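Local coordinates for protein Abbfa_003403 (Acinetobacter baumannii, PDB 4ZXH) that probably assembles and releases a peptide product as a four-domain nonribosomal peptide synthetase with condensation, adenylation, carrier and thioesterase domains, at residues A[1161-1166]-A[1299-1304]; A[1181-1186]-A[1211-1216]; A[1215-1220]-A[1234-1239]. One frame throughout, in Å; residues are numbered along the deposited sequence.

Contact 1: residues A[1161-1166]-A[1299-1304]; sequences VMIDTR and SIMYAE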
loop_
_atom_site.group_PDB
_atom_site.type_symbol
_atom_site.label_atom_id
_atom_site.label_comp_id
_atom_site.label_asym_id
_atom_site.label_seq_id
_atom_site.Cartn_x
_atom_site.Cartn_y
_atom_site.Cartn_z
ATOM N N VAL A 1161 -50.126 -13.550 -2.707
ATOM C CA VAL A 1161 -49.284 -14.535 -3.356
ATOM C C VAL A 1161 -48.729 -15.531 -2.348
ATOM O O VAL A 1161 -48.003 -15.157 -1.433
ATOM C CB VAL A 1161 -48.132 -13.891 -4.097
ATOM C CG1 VAL A 1161 -47.242 -14.968 -4.678
ATOM C CG2 VAL A 1161 -48.662 -13.012 -5.202
ATOM N N MET A 1162 -49.072 -16.804 -2.502
ATOM C CA MET A 1162 -48.561 -17.799 -1.573
ATOM C C MET A 1162 -47.755 -18.818 -2.313
ATOM O O MET A 1162 -48.279 -19.527 -3.175
ATOM C CB MET A 1162 -49.691 -18.491 -0.821
ATOM C CG MET A 1162 -50.397 -17.628 0.202
ATOM S SD MET A 1162 -51.767 -18.577 0.853
ATOM C CE MET A 1162 -52.881 -17.283 1.410
ATOM N N ILE A 1163 -46.478 -18.904 -1.977
ATOM C CA ILE A 1163 -45.615 -19.857 -2.649
ATOM C C ILE A 1163 -45.412 -21.094 -1.765
ATOM O O ILE A 1163 -44.772 -21.026 -0.714
ATOM C CB ILE A 1163 -44.281 -19.209 -3.024
ATOM C CG1 ILE A 1163 -44.553 -17.883 -3.747
ATOM C CG2 ILE A 1163 -43.496 -20.128 -3.923
ATOM C CD1 ILE A 1163 -43.337 -17.043 -3.968
ATOM N N ASP A 1164 -46.006 -22.205 -2.205
ATOM C CA ASP A 1164 -46.000 -23.478 -1.491
ATOM C C ASP A 1164 -46.265 -23.347 0.020
ATOM O O ASP A 1164 -45.598 -23.957 0.849
ATOM C CB ASP A 1164 -44.686 -24.209 -1.737
ATOM C CG ASP A 1164 -44.846 -25.722 -1.669
ATOM O OD1 ASP A 1164 -45.709 -26.275 -2.396
ATOM O OD2 ASP A 1164 -44.129 -26.354 -0.859
ATOM N N THR A 1165 -47.259 -22.544 0.359
ATOM C CA THR A 1165 -47.666 -22.327 1.739
ATOM C C THR A 1165 -48.591 -23.418 2.221
ATOM O O THR A 1165 -49.689 -23.576 1.687
ATOM C CB THR A 1165 -48.398 -20.981 1.875
ATOM O OG1 THR A 1165 -47.527 -19.946 1.444
ATOM C CG2 THR A 1165 -48.832 -20.718 3.293
ATOM N N ARG A 1166 -48.171 -24.167 3.232
ATOM C CA ARG A 1166 -49.077 -25.154 3.820
ATOM C C ARG A 1166 -50.175 -24.432 4.593
ATOM O O ARG A 1166 -49.920 -23.490 5.325
ATOM C CB ARG A 1166 -48.267 -26.127 4.648
ATOM C CG ARG A 1166 -47.217 -26.666 3.700
ATOM C CD ARG A 1166 -46.004 -27.240 4.299
ATOM N NE ARG A 1166 -45.198 -27.781 3.220
ATOM C CZ ARG A 1166 -43.933 -28.144 3.347
ATOM N NH1 ARG A 1166 -43.340 -28.018 4.518
ATOM N NH2 ARG A 1166 -43.275 -28.648 2.313
ATOM N N SER A 1299 -36.550 -25.465 -3.274
ATOM C CA SER A 1299 -35.915 -25.134 -4.541
ATOM C C SER A 1299 -36.794 -24.302 -5.463
ATOM O O SER A 1299 -36.309 -23.746 -6.443
ATOM C CB SER A 1299 -35.486 -26.412 -5.267
ATOM O OG SER A 1299 -36.599 -27.249 -5.559
ATOM N N ILE A 1300 -38.081 -24.215 -5.148
ATOM C CA ILE A 1300 -38.999 -23.357 -5.899
ATOM C C ILE A 1300 -38.480 -21.907 -5.899
ATOM O O ILE A 1300 -38.712 -21.157 -6.859
ATOM C CB ILE A 1300 -40.453 -23.445 -5.310
ATOM C CG1 ILE A 1300 -41.467 -22.641 -6.126
ATOM C CG2 ILE A 1300 -40.481 -22.984 -3.873
ATOM C CD1 ILE A 1300 -41.796 -23.218 -7.447
ATOM N N MET A 1301 -37.728 -21.544 -4.855
ATOM C CA MET A 1301 -37.181 -20.193 -4.709
ATOM C C MET A 1301 -35.721 -20.039 -5.188
ATOM O O MET A 1301 -35.132 -18.961 -5.028
ATOM C CB MET A 1301 -37.299 -19.752 -3.242
ATOM C CG MET A 1301 -38.743 -19.806 -2.696
ATOM S SD MET A 1301 -39.888 -18.475 -3.178
ATOM C CE MET A 1301 -40.380 -19.039 -4.792
ATOM N N TYR A 1302 -35.127 -21.103 -5.737
ATOM C CA TYR A 1302 -33.773 -21.010 -6.316
ATOM C C TYR A 1302 -33.854 -20.468 -7.719
ATOM O O TYR A 1302 -34.819 -20.739 -8.440
ATOM C CB TYR A 1302 -33.053 -22.366 -6.414
ATOM C CG TYR A 1302 -32.884 -23.148 -5.153
ATOM C CD1 TYR A 1302 -33.080 -22.565 -3.898
ATOM C CD2 TYR A 1302 -32.547 -24.488 -5.211
ATOM C CE1 TYR A 1302 -32.933 -23.316 -2.739
ATOM C CE2 TYR A 1302 -32.395 -25.242 -4.057
ATOM C CZ TYR A 1302 -32.595 -24.660 -2.831
ATOM O OH TYR A 1302 -32.453 -25.426 -1.696
ATOM N N ALA A 1303 -32.791 -19.786 -8.128
ATOM C CA ALA A 1303 -32.690 -19.157 -9.439
ATOM C C ALA A 1303 -33.318 -19.961 -10.589
ATOM O O ALA A 1303 -34.116 -19.412 -11.348
ATOM C CB ALA A 1303 -31.237 -18.866 -9.735
ATOM N N GLU A 1304 -32.985 -21.245 -10.721
ATOM C CA GLU A 1304 -33.502 -22.033 -11.847
ATOM C C GLU A 1304 -35.036 -22.051 -11.868
ATOM O O GLU A 1304 -35.656 -21.850 -12.909
ATOM C CB GLU A 1304 -32.950 -23.455 -11.796
ATOM C CG GLU A 1304 -33.544 -24.399 -12.837
ATOM C CD GLU A 1304 -32.820 -25.756 -12.941
ATOM O OE1 GLU A 1304 -31.956 -26.054 -12.080
ATOM O OE2 GLU A 1304 -33.116 -26.518 -13.898
#
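Ile-1163, the last residue of strand 1157-1163, meets Ile-1300 and Met-1301 in the short 3-10 turn 1299-1301, ahead of helix 1303-1316. Both branches of Ile-1163 are used. CG2 lies 3.9 Å from Ile-1300 CG1 and also against Met-1301 CE, while Ile-1163 CD1 reaches the thioether, 3.7 Å from Met-1301 CE and 3.8 Å from Met-1301 SD. The methionine gets there by folding: it bends at both chi2 (-77°) and chi3 (81°), which turns SD and CE back to the strand. Trp-1136 touches all three side chains, and Val-1309 adds to the packing on both isoleucines. That is the tight, buried part. From Tyr-1302 on, the second segment turns away from the strand and ends at exposed Glu-1304.

Polar groups begin with the next residue after Ile-1163. Asp-1164 OD2 hydrogen-bonds His-1297 ND1, while OD1 accepts a hydrogen bond from the backbone N of Ala-1267. Asp-1164, His-1297 and Cys-1137 are placed like a triad of the alpha/beta-hydrolase fold, probably the catalytic one of this thioesterase. Between 1161-1166 and 1299-1304 themselves there is no hydrogen bond; the join is apolar, next to the Asp-1164 to His-1297 bond of this probable active site.

Contact 2: residues A[1181-1186]-A[1211-1216]; sequences MLLSWF and DQMFDH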
loop_
_atom_site.group_PDB
_atom_site.type_symbol
_atom_site.label_atom_id
_atom_site.label_comp_id
_atom_site.label_asym_id
_atom_site.label_seq_id
_atom_site.Cartn_x
_atom_site.Cartn_y
_atom_site.Cartn_z
ATOM N N MET A 1181 -34.331 -32.509 18.469
ATOM C CA MET A 1181 -34.970 -32.540 17.157
ATOM C C MET A 1181 -35.196 -31.125 16.614
ATOM O O MET A 1181 -35.100 -30.902 15.409
ATOM C CB MET A 1181 -36.299 -33.298 17.209
ATOM C CG MET A 1181 -36.880 -33.630 15.836
ATOM S SD MET A 1181 -35.735 -34.434 14.664
ATOM C CE MET A 1181 -35.997 -36.147 15.163
ATOM N N LEU A 1182 -35.490 -30.169 17.496
ATOM C CA LEU A 1182 -35.807 -28.823 17.035
ATOM C C LEU A 1182 -34.538 -28.201 16.469
ATOM O O LEU A 1182 -34.565 -27.561 15.415
ATOM C CB LEU A 1182 -36.408 -27.977 18.161
ATOM C CG LEU A 1182 -37.891 -28.287 18.455
ATOM C CD1 LEU A 1182 -38.469 -27.488 19.627
ATOM C CD2 LEU A 1182 -38.713 -28.044 17.198
ATOM N N LEU A 1183 -33.419 -28.438 17.150
ATOM C CA LEU A 1183 -32.114 -28.020 16.651
ATOM C C LEU A 1183 -31.766 -28.713 15.351
ATOM O O LEU A 1183 -31.224 -28.092 14.433
ATOM C CB LEU A 1183 -31.022 -28.304 17.671
ATOM C CG LEU A 1183 -30.560 -27.112 18.492
ATOM C CD1 LEU A 1183 -29.340 -27.545 19.274
ATOM C CD2 LEU A 1183 -30.244 -25.943 17.561
ATOM N N SER A 1184 -32.059 -30.006 15.263
ATOM C CA SER A 1184 -31.753 -30.697 14.025
ATOM C C SER A 1184 -32.546 -30.086 12.858
ATOM O O SER A 1184 -31.982 -29.797 11.791
ATOM C CB SER A 1184 -32.039 -32.177 14.137
ATOM O OG SER A 1184 -31.886 -32.751 12.854
ATOM N N TRP A 1185 -33.840 -29.860 13.073
ATOM C CA TRP A 1185 -34.652 -29.144 12.092
ATOM C C TRP A 1185 -34.064 -27.781 11.769
ATOM O O TRP A 1185 -33.903 -27.432 10.603
ATOM C CB TRP A 1185 -36.082 -28.971 12.580
ATOM C CG TRP A 1185 -36.834 -30.247 12.613
ATOM C CD1 TRP A 1185 -36.400 -31.470 12.181
ATOM C CD2 TRP A 1185 -38.155 -30.442 13.102
ATOM N NE1 TRP A 1185 -37.367 -32.417 12.386
ATOM C CE2 TRP A 1185 -38.460 -31.811 12.952
ATOM C CE3 TRP A 1185 -39.114 -29.595 13.661
ATOM C CZ2 TRP A 1185 -39.673 -32.346 13.327
ATOM C CZ3 TRP A 1185 -40.319 -30.134 14.046
ATOM C CH2 TRP A 1185 -40.587 -31.498 13.876
ATOM N N PHE A 1186 -33.720 -27.032 12.804
ATOM C CA PHE A 1186 -33.208 -25.693 12.606
ATOM C C PHE A 1186 -31.931 -25.688 11.771
ATOM O O PHE A 1186 -31.760 -24.835 10.883
ATOM C CB PHE A 1186 -32.944 -25.017 13.943
ATOM C CG PHE A 1186 -32.380 -23.649 13.804
ATOM C CD1 PHE A 1186 -33.081 -22.673 13.108
ATOM C CD2 PHE A 1186 -31.160 -23.330 14.367
ATOM C CE1 PHE A 1186 -32.569 -21.403 12.962
ATOM C CE2 PHE A 1186 -30.640 -22.047 14.229
ATOM C CZ PHE A 1186 -31.347 -21.081 13.516
ATOM N N ASP A 1211 -25.727 -26.652 25.981
ATOM C CA ASP A 1211 -24.783 -25.654 25.494
ATOM C C ASP A 1211 -23.917 -26.224 24.364
ATOM O O ASP A 1211 -23.771 -25.596 23.318
ATOM C CB ASP A 1211 -23.920 -25.118 26.640
ATOM C CG ASP A 1211 -24.683 -24.138 27.540
ATOM O OD1 ASP A 1211 -25.651 -23.492 27.068
ATOM O OD2 ASP A 1211 -24.308 -24.011 28.723
ATOM N N GLN A 1212 -23.373 -27.421 24.561
ATOM C CA GLN A 1212 -22.642 -28.116 23.499
ATOM C C GLN A 1212 -23.419 -28.232 22.182
ATOM O O GLN A 1212 -22.851 -28.039 21.100
ATOM C CB GLN A 1212 -22.248 -29.503 23.972
ATOM C CG GLN A 1212 -21.179 -29.485 25.045
ATOM C CD GLN A 1212 -20.958 -30.850 25.660
ATOM O OE1 GLN A 1212 -21.888 -31.660 25.767
ATOM N NE2 GLN A 1212 -19.717 -31.124 26.048
ATOM N N MET A 1213 -24.704 -28.580 22.288
ATOM C CA MET A 1213 -25.621 -28.590 21.155
ATOM C C MET A 1213 -25.553 -27.271 20.346
ATOM O O MET A 1213 -25.365 -27.294 19.137
ATOM C CB MET A 1213 -27.071 -28.850 21.639
ATOM C CG MET A 1213 -27.522 -30.332 21.702
ATOM S SD MET A 1213 -28.996 -30.750 22.718
ATOM C CE MET A 1213 -30.318 -29.861 21.918
ATOM N N PHE A 1214 -25.696 -26.127 21.006
ATOM C CA PHE A 1214 -25.748 -24.858 20.284
ATOM C C PHE A 1214 -24.397 -24.511 19.701
ATOM O O PHE A 1214 -24.306 -23.881 18.649
ATOM C CB PHE A 1214 -26.201 -23.708 21.179
ATOM C CG PHE A 1214 -27.610 -23.824 21.650
ATOM C CD1 PHE A 1214 -28.438 -24.812 21.170
ATOM C CD2 PHE A 1214 -28.113 -22.933 22.568
ATOM C CE1 PHE A 1214 -29.739 -24.922 21.613
ATOM C CE2 PHE A 1214 -29.415 -23.034 23.004
ATOM C CZ PHE A 1214 -30.229 -24.031 22.525
ATOM N N ASP A 1215 -23.339 -24.896 20.398
ATOM C CA ASP A 1215 -22.011 -24.672 19.869
ATOM C C ASP A 1215 -21.799 -25.562 18.649
ATOM O O ASP A 1215 -21.265 -25.108 17.639
ATOM C CB ASP A 1215 -20.932 -24.920 20.931
ATOM C CG ASP A 1215 -20.946 -23.870 22.042
ATOM O OD1 ASP A 1215 -21.644 -22.834 21.900
ATOM O OD2 ASP A 1215 -20.246 -24.080 23.062
ATOM N N HIS A 1216 -22.240 -26.815 18.722
ATOM C CA HIS A 1216 -22.004 -27.724 17.612
ATOM C C HIS A 1216 -22.705 -27.231 16.350
ATOM O O HIS A 1216 -22.095 -27.152 15.284
ATOM C CB HIS A 1216 -22.456 -29.138 17.928
ATOM C CG HIS A 1216 -22.219 -30.086 16.796
ATOM N ND1 HIS A 1216 -20.953 -30.454 16.393
ATOM C CD2 HIS A 1216 -23.078 -30.700 15.946
ATOM C CE1 HIS A 1216 -21.044 -31.272 15.359
ATOM N NE2 HIS A 1216 -22.321 -31.438 15.066
#
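Two torsions help bring Leu-1183 and Phe-1214 together. In Leu-1183, CD1 is anti to CA (chi2 -171°), which makes it the branch that reaches farthest toward the other helix; in Phe-1214, CG sits beside the backbone N and opposite the carbonyl carbon (chi1 -66°), which swings the ring round to the leucine. The two side chains meet at about a right angle. CD1 of Leu-1183 comes in at the ring edge, close to the ring plane, 3.4 Å from Phe-1214 CD1 and 3.5 Å from Phe-1214 CE1.

The same methyl also rests on Met-1213, 3.5 Å from its CB. The methionine runs out nearly straight and then turns at chi3 (63°), bringing CE back to 3.6 Å from Leu-1183 CD1, so the one methyl touches both the ring edge and the bent thioether chain. Helices 1179-1191 and 1210-1223 both belong to the helical insertion that follows strand 1157-1163 in the thioesterase domain, consistent with the lid of alpha/beta-hydrolase thioesterases. Leu-1205 of helix 1202-1206 touches both Leu-1183 and Met-1213, and Phe-1240 of helix 1233-1251 packs on Leu-1183.

Contact 3: residues A[1215-1220]-A[1234-1239]; sequences DHVLKE and SDFRLY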
loop_
_atom_site.group_PDB
_atom_site.type_symbol
_atom_site.label_atom_id
_atom_site.label_comp_id
_atom_site.label_asym_id
_atom_site.label_seq_id
_atom_site.Cartn_x
_atom_site.Cartn_y
_atom_site.Cartn_z
ATOM N N ASP A 1215 -23.339 -24.896 20.398
ATOM C CA ASP A 1215 -22.011 -24.672 19.869
ATOM C C ASP A 1215 -21.799 -25.562 18.649
ATOM O O ASP A 1215 -21.265 -25.108 17.639
ATOM C CB ASP A 1215 -20.932 -24.920 20.931
ATOM C CG ASP A 1215 -20.946 -23.870 22.042
ATOM O OD1 ASP A 1215 -21.644 -22.834 21.900
ATOM O OD2 ASP A 1215 -20.246 -24.080 23.062
ATOM N N HIS A 1216 -22.240 -26.815 18.722
ATOM C CA HIS A 1216 -22.004 -27.724 17.612
ATOM C C HIS A 1216 -22.705 -27.231 16.350
ATOM O O HIS A 1216 -22.095 -27.152 15.284
ATOM C CB HIS A 1216 -22.456 -29.138 17.928
ATOM C CG HIS A 1216 -22.219 -30.086 16.796
ATOM N ND1 HIS A 1216 -20.953 -30.454 16.393
ATOM C CD2 HIS A 1216 -23.078 -30.700 15.946
ATOM C CE1 HIS A 1216 -21.044 -31.272 15.359
ATOM N NE2 HIS A 1216 -22.321 -31.438 15.066
ATOM N N VAL A 1217 -23.979 -26.880 16.473
ATOM C CA VAL A 1217 -24.736 -26.406 15.321
ATOM C C VAL A 1217 -24.163 -25.089 14.793
ATOM O O VAL A 1217 -24.062 -24.892 13.580
ATOM C CB VAL A 1217 -26.240 -26.248 15.660
ATOM C CG1 VAL A 1217 -26.999 -25.712 14.492
ATOM C CG2 VAL A 1217 -26.830 -27.587 16.089
ATOM N N LEU A 1218 -23.755 -24.195 15.687
ATOM C CA LEU A 1218 -23.180 -22.934 15.232
ATOM C C LEU A 1218 -21.936 -23.207 14.408
ATOM O O LEU A 1218 -21.801 -22.717 13.299
ATOM C CB LEU A 1218 -22.839 -22.021 16.408
ATOM C CG LEU A 1218 -22.150 -20.699 16.035
ATOM C CD1 LEU A 1218 -22.983 -19.925 15.029
ATOM C CD2 LEU A 1218 -21.901 -19.859 17.262
ATOM N N LYS A 1219 -21.044 -24.010 14.972
ATOM C CA LYS A 1219 -19.760 -24.332 14.363
ATOM C C LYS A 1219 -19.971 -24.964 12.986
ATOM O O LYS A 1219 -19.329 -24.570 12.006
ATOM C CB LYS A 1219 -18.962 -25.264 15.292
ATOM C CG LYS A 1219 -17.507 -25.442 14.933
ATOM C CD LYS A 1219 -16.775 -26.349 15.929
ATOM N N GLU A 1220 -20.901 -25.918 12.913
ATOM C CA GLU A 1220 -21.187 -26.601 11.664
ATOM C C GLU A 1220 -21.750 -25.641 10.622
ATOM O O GLU A 1220 -21.294 -25.640 9.469
ATOM C CB GLU A 1220 -22.151 -27.769 11.890
ATOM C CG GLU A 1220 -21.485 -29.029 12.479
ATOM C CD GLU A 1220 -20.281 -29.503 11.667
ATOM O OE1 GLU A 1220 -20.335 -29.488 10.414
ATOM O OE2 GLU A 1220 -19.266 -29.874 12.289
ATOM N N SER A 1234 -24.542 -15.754 21.132
ATOM C CA SER A 1234 -25.745 -14.999 21.442
ATOM C C SER A 1234 -26.495 -14.687 20.146
ATOM O O SER A 1234 -27.720 -14.791 20.088
ATOM C CB SER A 1234 -25.408 -13.724 22.204
ATOM O OG SER A 1234 -25.044 -12.708 21.309
ATOM N N ASP A 1235 -25.749 -14.320 19.107
ATOM C CA ASP A 1235 -26.313 -14.127 17.773
ATOM C C ASP A 1235 -27.098 -15.377 17.373
ATOM O O ASP A 1235 -28.215 -15.299 16.846
ATOM C CB ASP A 1235 -25.208 -13.840 16.729
ATOM C CG ASP A 1235 -24.556 -12.455 16.894
ATOM O OD1 ASP A 1235 -25.248 -11.507 17.338
ATOM O OD2 ASP A 1235 -23.345 -12.318 16.573
ATOM N N PHE A 1236 -26.511 -16.539 17.629
ATOM C CA PHE A 1236 -27.158 -17.785 17.245
ATOM C C PHE A 1236 -28.478 -17.971 18.029
ATOM O O PHE A 1236 -29.468 -18.429 17.468
ATOM C CB PHE A 1236 -26.196 -18.964 17.442
ATOM C CG PHE A 1236 -26.764 -20.298 17.032
ATOM C CD1 PHE A 1236 -26.750 -20.697 15.700
ATOM C CD2 PHE A 1236 -27.300 -21.163 17.985
ATOM C CE1 PHE A 1236 -27.274 -21.932 15.318
ATOM C CE2 PHE A 1236 -27.821 -22.401 17.620
ATOM C CZ PHE A 1236 -27.811 -22.782 16.279
ATOM N N ARG A 1237 -28.508 -17.567 19.297
ATOM C CA ARG A 1237 -29.745 -17.634 20.074
ATOM C C ARG A 1237 -30.878 -16.794 19.471
ATOM O O ARG A 1237 -32.031 -17.242 19.449
ATOM C CB ARG A 1237 -29.511 -17.193 21.518
ATOM C CG ARG A 1237 -29.052 -18.302 22.432
ATOM C CD ARG A 1237 -29.594 -18.100 23.835
ATOM N NE ARG A 1237 -29.260 -19.225 24.705
ATOM C CZ ARG A 1237 -30.054 -20.276 24.899
ATOM N NH1 ARG A 1237 -31.225 -20.350 24.269
ATOM N NH2 ARG A 1237 -29.671 -21.260 25.712
ATOM N N LEU A 1238 -30.564 -15.587 18.995
ATOM C CA LEU A 1238 -31.586 -14.759 18.370
ATOM C C LEU A 1238 -32.243 -15.523 17.226
ATOM O O LEU A 1238 -33.466 -15.504 17.080
ATOM C CB LEU A 1238 -31.005 -13.439 17.846
ATOM C CG LEU A 1238 -30.438 -12.467 18.883
ATOM C CD1 LEU A 1238 -30.018 -11.161 18.252
ATOM C CD2 LEU A 1238 -31.466 -12.234 19.954
ATOM N N TYR A 1239 -31.434 -16.214 16.431
ATOM C CA TYR A 1239 -31.945 -16.849 15.223
ATOM C C TYR A 1239 -32.713 -18.107 15.560
ATOM O O TYR A 1239 -33.720 -18.419 14.932
ATOM C CB TYR A 1239 -30.810 -17.177 14.240
ATOM C CG TYR A 1239 -29.979 -15.969 13.853
ATOM C CD1 TYR A 1239 -30.513 -14.679 13.919
ATOM C CD2 TYR A 1239 -28.656 -16.114 13.428
ATOM C CE1 TYR A 1239 -29.750 -13.567 13.573
ATOM C CE2 TYR A 1239 -27.888 -15.011 13.082
ATOM C CZ TYR A 1239 -28.442 -13.737 13.155
ATOM O OH TYR A 1239 -27.685 -12.637 12.818
#
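Phe-1236 reaches from helix 1233-1251 to helix 1210-1223, where Val-1217 and Leu-1218 receive its ring. Its CG is anti to the backbone N (chi1 -178°), which sends the side chain straight out toward helix 1210-1223, and chi2 of 82° turns the ring plane roughly perpendicular to the plane of CA, CB and CG. One long side of the ring, CD1 through CE1 to CZ, does the touching.

Val-1217 works at the far end of the ring. Its CG1, the branch anti to the backbone N, lies 3.5 Å from Phe-1236 CZ and 3.9 Å from Phe-1236 CE1. The valine and the phenylalanine cross at about a right angle, and CG1 approaches the ring obliquely. Leu-1218 instead lies alongside, running past the phenylalanine in the opposite direction. Its CB stands over one ring face, offset toward the rim, 4.2 Å from Phe-1236 CD1. Because chi2 is 55°, it is CD1 that folds back to the ring, 3.9 Å from Phe-1236 CD1 and 4.1 Å from Phe-1236 CB, while CD2 carries on outward, anti to CA.

The two helices are successive members of the helical insertion of the thioesterase domain, probably its lid, joined by the connection in which Leu-1227 touches Leu-1218. Helix 1179-1191 closes this core from another direction: Leu-1183 and Ala-1187 touch Val-1217, and the ring of Phe-1186 meets that of Phe-1236. At the start of helix 1233-1251, Asp-1232 OD1 accepts a hydrogen bond from the backbone N of Asp-1235 and is also hydrogen-bonded to Ser-1234 OG.

In the fold
All three contacts lie in the thioesterase domain and are apolar, with no hydrogen bond between segments. In contacts 1 and 3 every touching residue is buried; in contact 2 Phe-1214 is partly exposed. Contact 1 belongs to the central alpha/beta core, where a strand end meets a 3-10 turn beside the probable catalytic residues. Contacts 2 and 3 belong to the helical insertion, nested in the chain between the segments of contact 1, with centres about 26 Å from its centre. These two share helix 1210-1223 and merge, their centres about 8 Å apart, with Phe-1214 packing on Arg-1237. Aliphatic and thioether groups make contact 1; in the insertion, aromatic rings join them.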